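PDB 7CDY: glucose dehydrogenase from Serratia sp. FS14, which belongs to a dehydrogenase family built on a beta-propeller fold and carries a bound calcium ion. Local coordinates for residues A[222-234]-A[243-257]. Numbering follows the deposited sequence. Where two conformers were deposited one is given.
With CA (calcium ion), chain D.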
loop_
_atom_site.group_PDB
_atom_site.type_symbol
_atom_site.label_atom_id
_atom_site.label_comp_id
_atom_site.label_asym_id
_atom_site.label_seq_id
_atom_site.Cartn_x
_atom_site.Cartn_y
_atom_site.Cartn_z
ATOM N N LEU A 222 -8.024 10.178 -9.866
ATOM C CA LEU A 222 -8.140 11.606 -10.115
ATOM C C LEU A 222 -8.919 12.294 -8.994
ATOM O O LEU A 222 -9.802 11.694 -8.376
ATOM C CB LEU A 222 -8.853 11.829 -11.452
ATOM C CG LEU A 222 -8.157 11.204 -12.661
ATOM C CD1 LEU A 222 -8.989 11.409 -13.921
ATOM C CD2 LEU A 222 -6.762 11.788 -12.837
ATOM N N PRO A 223 -8.613 13.564 -8.705
ATOM C CA PRO A 223 -9.205 14.221 -7.529
ATOM C C PRO A 223 -10.707 14.418 -7.674
ATOM O O PRO A 223 -11.192 14.913 -8.698
ATOM C CB PRO A 223 -8.462 15.564 -7.455
ATOM C CG PRO A 223 -7.947 15.799 -8.850
ATOM C CD PRO A 223 -7.643 14.428 -9.401
ATOM N N GLY A 224 -11.437 14.002 -6.656
ATOM C CA GLY A 224 -12.897 14.119 -6.595
ATOM C C GLY A 224 -13.620 13.002 -7.341
ATOM O O GLY A 224 -14.779 13.011 -7.317
ATOM N N LYS A 225 -12.898 12.077 -7.943
ATOM C CA LYS A 225 -13.526 10.994 -8.738
ATOM C C LYS A 225 -13.901 9.776 -7.877
ATOM O O LYS A 225 -13.293 9.493 -6.873
ATOM C CB LYS A 225 -12.595 10.578 -9.875
ATOM C CG LYS A 225 -12.790 11.298 -11.192
ATOM C CD LYS A 225 -12.709 12.732 -11.128
ATOM C CE LYS A 225 -12.794 13.271 -12.552
ATOM N NZ LYS A 225 -13.293 14.653 -12.574
ATOM N N ASN A 226 -14.915 9.106 -8.356
ATOM C CA ASN A 226 -15.536 7.911 -7.747
ATOM C C ASN A 226 -15.044 6.671 -8.496
ATOM O O ASN A 226 -15.372 6.548 -9.630
ATOM C CB ASN A 226 -17.050 8.074 -7.870
ATOM C CG ASN A 226 -17.819 7.054 -7.074
ATOM O OD1 ASN A 226 -17.299 6.028 -6.724
ATOM N ND2 ASN A 226 -19.080 7.320 -6.841
ATOM N N TYR A 227 -14.396 5.736 -7.807
ATOM C CA TYR A 227 -13.832 4.476 -8.375
ATOM C C TYR A 227 -14.855 3.319 -8.327
ATOM O O TYR A 227 -14.598 2.204 -8.685
ATOM C CB TYR A 227 -12.359 4.281 -7.972
ATOM C CG TYR A 227 -11.566 5.346 -8.675
ATOM C CD1 TYR A 227 -11.497 6.631 -8.175
ATOM C CD2 TYR A 227 -11.081 5.121 -9.938
ATOM C CE1 TYR A 227 -10.934 7.654 -8.906
ATOM C CE2 TYR A 227 -10.500 6.130 -10.669
ATOM C CZ TYR A 227 -10.450 7.405 -10.163
ATOM O OH TYR A 227 -9.944 8.384 -10.936
ATOM N N GLY A 228 -16.036 3.677 -7.844
ATOM C CA GLY A 228 -17.276 2.884 -7.966
ATOM C C GLY A 228 -17.614 1.849 -6.919
ATOM O O GLY A 228 -18.751 1.439 -6.893
ATOM N N TRP A 229 -16.668 1.447 -6.093
ATOM C CA TRP A 229 -17.004 0.359 -5.139
ATOM C C TRP A 229 -18.054 0.857 -4.152
ATOM O O TRP A 229 -17.873 1.927 -3.623
ATOM C CB TRP A 229 -15.761 -0.112 -4.390
ATOM C CG TRP A 229 -16.032 -1.156 -3.341
ATOM C CD1 TRP A 229 -16.067 -0.961 -1.993
ATOM C CD2 TRP A 229 -16.419 -2.521 -3.556
ATOM N NE1 TRP A 229 -16.385 -2.121 -1.347
ATOM C CE2 TRP A 229 -16.581 -3.102 -2.278
ATOM C CE3 TRP A 229 -16.544 -3.337 -4.681
ATOM C CZ2 TRP A 229 -16.924 -4.441 -2.100
ATOM C CZ3 TRP A 229 -16.876 -4.661 -4.518
ATOM C CH2 TRP A 229 -17.053 -5.195 -3.237
ATOM N N PRO A 230 -19.124 0.105 -3.825
ATOM C CA PRO A 230 -19.515 -1.220 -4.322
ATOM C C PRO A 230 -20.608 -1.192 -5.391
ATOM O O PRO A 230 -21.173 -2.245 -5.691
ATOM C CB PRO A 230 -20.076 -1.886 -3.063
ATOM C CG PRO A 230 -20.781 -0.756 -2.377
ATOM C CD PRO A 230 -19.940 0.492 -2.654
ATOM N N LEU A 231 -20.889 -0.014 -5.962
ATOM C CA LEU A 231 -21.892 0.084 -7.025
ATOM C C LEU A 231 -21.389 -0.508 -8.331
ATOM O O LEU A 231 -22.182 -1.045 -9.121
ATOM C CB LEU A 231 -22.220 1.549 -7.269
ATOM C CG LEU A 231 -22.674 2.366 -6.062
ATOM C CD1 LEU A 231 -22.942 3.830 -6.450
ATOM C CD2 LEU A 231 -23.904 1.730 -5.437
ATOM N N ALA A 232 -20.092 -0.404 -8.592
ATOM C CA ALA A 232 -19.471 -0.977 -9.774
ATOM C C ALA A 232 -18.358 -1.912 -9.328
ATOM O O ALA A 232 -17.579 -1.567 -8.427
ATOM C CB ALA A 232 -18.895 0.123 -10.659
ATOM N N THR A 233 -18.304 -3.103 -9.928
ATOM C CA THR A 233 -17.248 -4.056 -9.607
ATOM C C THR A 233 -17.144 -5.095 -10.712
ATOM O O THR A 233 -18.131 -5.391 -11.396
ATOM C CB THR A 233 -17.497 -4.737 -8.254
ATOM O OG1 THR A 233 -16.404 -5.617 -7.964
ATOM C CG2 THR A 233 -18.781 -5.538 -8.263
ATOM N N TYR A 234 -15.933 -5.615 -10.904
ATOM C CA TYR A 234 -15.694 -6.770 -11.761
ATOM C C TYR A 234 -15.720 -8.088 -10.997
ATOM O O TYR A 234 -15.511 -9.144 -11.609
ATOM C CB TYR A 234 -14.366 -6.606 -12.531
ATOM C CG TYR A 234 -14.502 -5.682 -13.710
ATOM C CD1 TYR A 234 -15.124 -6.111 -14.879
ATOM C CD2 TYR A 234 -14.076 -4.368 -13.636
ATOM C CE1 TYR A 234 -15.278 -5.263 -15.959
ATOM C CE2 TYR A 234 -14.236 -3.503 -14.714
ATOM C CZ TYR A 234 -14.853 -3.965 -15.866
ATOM O OH TYR A 234 -15.033 -3.138 -16.954
ATOM N N ILE A 243 -22.391 -9.074 -5.546
ATOM C CA ILE A 243 -22.299 -8.079 -4.472
ATOM C C ILE A 243 -23.639 -7.352 -4.383
ATOM O O ILE A 243 -24.152 -6.879 -5.415
ATOM C CB ILE A 243 -21.150 -7.098 -4.775
ATOM C CG1 ILE A 243 -19.780 -7.795 -4.676
ATOM C CG2 ILE A 243 -21.224 -5.857 -3.881
ATOM C CD1 ILE A 243 -19.398 -8.302 -3.285
ATOM N N PRO A 244 -24.260 -7.264 -3.199
ATOM C CA PRO A 244 -25.652 -6.783 -3.125
ATOM C C PRO A 244 -25.867 -5.384 -3.667
ATOM O O PRO A 244 -26.941 -5.109 -4.219
ATOM C CB PRO A 244 -25.969 -6.860 -1.624
ATOM C CG PRO A 244 -25.042 -7.886 -1.091
ATOM C CD PRO A 244 -23.781 -7.774 -1.904
ATOM N N GLU A 245 -24.899 -4.487 -3.504
ATOM C CA GLU A 245 -25.029 -3.098 -3.925
ATOM C C GLU A 245 -24.677 -2.879 -5.391
ATOM O O GLU A 245 -24.901 -1.782 -5.910
ATOM C CB GLU A 245 -24.126 -2.202 -3.066
ATOM C CG GLU A 245 -24.367 -2.308 -1.563
ATOM C CD GLU A 245 -23.559 -3.423 -0.903
ATOM O OE1 GLU A 245 -23.699 -3.606 0.322
ATOM O OE2 GLU A 245 -22.799 -4.134 -1.606
ATOM N N ALA A 246 -24.136 -3.887 -6.066
ATOM C CA ALA A 246 -23.565 -3.666 -7.388
ATOM C C ALA A 246 -24.658 -3.477 -8.432
ATOM O O ALA A 246 -25.636 -4.231 -8.484
ATOM C CB ALA A 246 -22.647 -4.822 -7.779
ATOM N N LYS A 247 -24.475 -2.472 -9.279
ATOM C CA LYS A 247 -25.374 -2.217 -10.392
ATOM C C LYS A 247 -24.787 -2.641 -11.725
ATOM O O LYS A 247 -25.521 -2.700 -12.718
ATOM C CB LYS A 247 -25.729 -0.729 -10.463
ATOM C CG LYS A 247 -26.342 -0.196 -9.180
ATOM C CD LYS A 247 -27.582 -0.997 -8.803
ATOM C CE LYS A 247 -28.599 -0.164 -8.031
ATOM N NZ LYS A 247 -28.998 -0.818 -6.744
ATOM N N GLY A 248 -23.496 -2.935 -11.778
ATOM C CA GLY A 248 -22.887 -3.349 -13.025
ATOM C C GLY A 248 -21.381 -3.376 -12.902
ATOM O O GLY A 248 -20.810 -3.046 -11.861
ATOM N N GLU A 249 -20.749 -3.801 -13.993
ATOM C CA GLU A 249 -19.309 -3.640 -14.141
ATOM C C GLU A 249 -18.960 -2.208 -14.520
ATOM O O GLU A 249 -17.901 -1.700 -14.130
ATOM C CB GLU A 249 -18.783 -4.620 -15.201
ATOM C CG GLU A 249 -18.972 -6.088 -14.826
ATOM C CD GLU A 249 -18.566 -7.062 -15.923
ATOM O OE1 GLU A 249 -18.296 -6.627 -17.059
ATOM O OE2 GLU A 249 -18.524 -8.270 -15.630
ATOM N N ARG A 250 -19.834 -1.555 -15.281
ATOM C CA ARG A 250 -19.697 -0.159 -15.676
ATOM C C ARG A 250 -20.915 0.591 -15.166
ATOM O O ARG A 250 -22.058 0.188 -15.431
ATOM C CB ARG A 250 -19.640 -0.031 -17.199
ATOM C CG ARG A 250 -18.474 -0.746 -17.827
ATOM C CD ARG A 250 -18.553 -0.663 -19.334
ATOM N NE ARG A 250 -17.423 -1.316 -19.983
ATOM C CZ ARG A 250 -16.329 -0.679 -20.388
ATOM N NH1 ARG A 250 -16.215 0.629 -20.202
ATOM N NH2 ARG A 250 -15.351 -1.352 -20.976
ATOM N N VAL A 251 -20.677 1.685 -14.444
ATOM C CA VAL A 251 -21.735 2.460 -13.817
ATOM C C VAL A 251 -21.444 3.928 -14.105
ATOM O O VAL A 251 -20.361 4.417 -13.774
ATOM C CB VAL A 251 -21.829 2.214 -12.299
ATOM C CG1 VAL A 251 -22.868 3.135 -11.670
ATOM C CG2 VAL A 251 -22.156 0.745 -12.001
ATOM N N PRO A 252 -22.359 4.669 -14.731
ATOM C CA PRO A 252 -22.058 6.063 -15.068
ATOM C C PRO A 252 -21.834 6.883 -13.809
ATOM O O PRO A 252 -22.453 6.647 -12.768
ATOM C CB PRO A 252 -23.310 6.518 -15.830
ATOM C CG PRO A 252 -24.390 5.647 -15.312
ATOM C CD PRO A 252 -23.739 4.304 -15.101
ATOM N N GLY A 253 -20.922 7.845 -13.918
ATOM C CA GLY A 253 -20.480 8.610 -12.774
ATOM C C GLY A 253 -19.383 7.948 -11.970
ATOM O O GLY A 253 -18.918 8.537 -10.988
ATOM N N THR A 254 -18.948 6.750 -12.358
ATOM C CA THR A 254 -17.836 6.069 -11.718
ATOM C C THR A 254 -16.767 5.787 -12.759
ATOM O O THR A 254 -17.070 5.521 -13.927
ATOM C CB THR A 254 -18.271 4.775 -10.994
ATOM O OG1 THR A 254 -18.490 3.710 -11.928
ATOM C CG2 THR A 254 -19.523 5.008 -10.150
ATOM N N GLU A 255 -15.510 5.847 -12.326
ATOM C CA GLU A 255 -14.371 5.711 -13.220
ATOM C C GLU A 255 -13.971 4.249 -13.353
ATOM O O GLU A 255 -13.919 3.507 -12.364
ATOM C CB GLU A 255 -13.176 6.490 -12.671
ATOM C CG GLU A 255 -13.371 7.991 -12.622
ATOM C CD GLU A 255 -13.348 8.628 -13.997
ATOM O OE1 GLU A 255 -12.275 8.653 -14.636
ATOM O OE2 GLU A 255 -14.419 9.090 -14.446
ATOM N N GLN A 256 -13.650 3.851 -14.571
ATOM C CA GLN A 256 -13.200 2.492 -14.807
ATOM C C GLN A 256 -11.754 2.316 -14.352
ATOM O O GLN A 256 -10.967 3.268 -14.344
ATOM C CB GLN A 256 -13.298 2.166 -16.295
ATOM C CG GLN A 256 -14.703 1.823 -16.735
ATOM C CD GLN A 256 -15.121 0.474 -16.220
ATOM O OE1 GLN A 256 -14.550 -0.541 -16.611
ATOM N NE2 GLN A 256 -16.117 0.449 -15.331
ATOM N N PRO A 257 -11.377 1.103 -13.966
ATOM C CA PRO A 257 -9.956 0.832 -13.732
ATOM C C PRO A 257 -9.162 0.952 -15.022
ATOM O O PRO A 257 -9.696 0.833 -16.129
ATOM C CB PRO A 257 -9.944 -0.605 -13.192
ATOM C CG PRO A 257 -11.226 -1.194 -13.621
ATOM C CD PRO A 257 -12.227 -0.075 -13.728
HETATM CA CA CA D . -13.443 0.252 -9.122
HETATM O O HOH W 1 -16.378 10.070 -10.738
HETATM O O HOH W 2 -20.252 9.475 -8.802
HETATM O O HOH W 3 -10.015 7.981 -13.582
HETATM O O HOH W 4 -14.952 -1.118 -7.845
HETATM O O HOH W 5 -16.011 -4.041 -19.185
HETATM O O HOH W 6 -12.244 1.650 -10.751
HETATM O O HOH W 7 -12.654 0.918 -6.937
HETATM O O HOH W 8 -15.091 -0.020 -10.799
#
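Tyr227 and Glu255 meet beside a calcium ion, and water ties both segments to it. Glu255 CB comes obliquely to the Tyr227 ring, 3.4 Å from Tyr227 CE2. The metal is bound directly by Tyr227 O at 2.3 Å. One of its water ligands donates to Glu255 O, another to Ala232 O. Glu217 also binds the ion. Next to Tyr227, Asn226 O accepts a nearly straight bond from Glu255 N (2.8 Å, 166° at the hydrogen). Asn226 OD1 accepts from Gly228 N, two residues on, in an Asx turn, and its ND2 hydrogen-bonds to Gln151. Both segments belong to one long loop of the beta-propeller, joining strands 216-219 and 259-261, neighbours in a four-stranded antiparallel blade. Further along, Leu231 O accepts a hydrogen bond from Lys247 N at 2.7 Å, and Thr233 N gives to Gly248 O at 3.2 Å. Ala232 packs its CB on Val251 CG2 at 3.6 Å. Tyr234 OH donates to Gln256 OE1 (2.7 Å), which lies at the ring edge, in plane. The amide is turned 73° from the ring. A bend at chi2 (-72°) folds the Gln256 chain, and its NE2 donates to Glu249 O at 3.0 Å. Glu249 meets the Tyr234 ring obliquely, and its OE2 forms a salt bridge with Arg262.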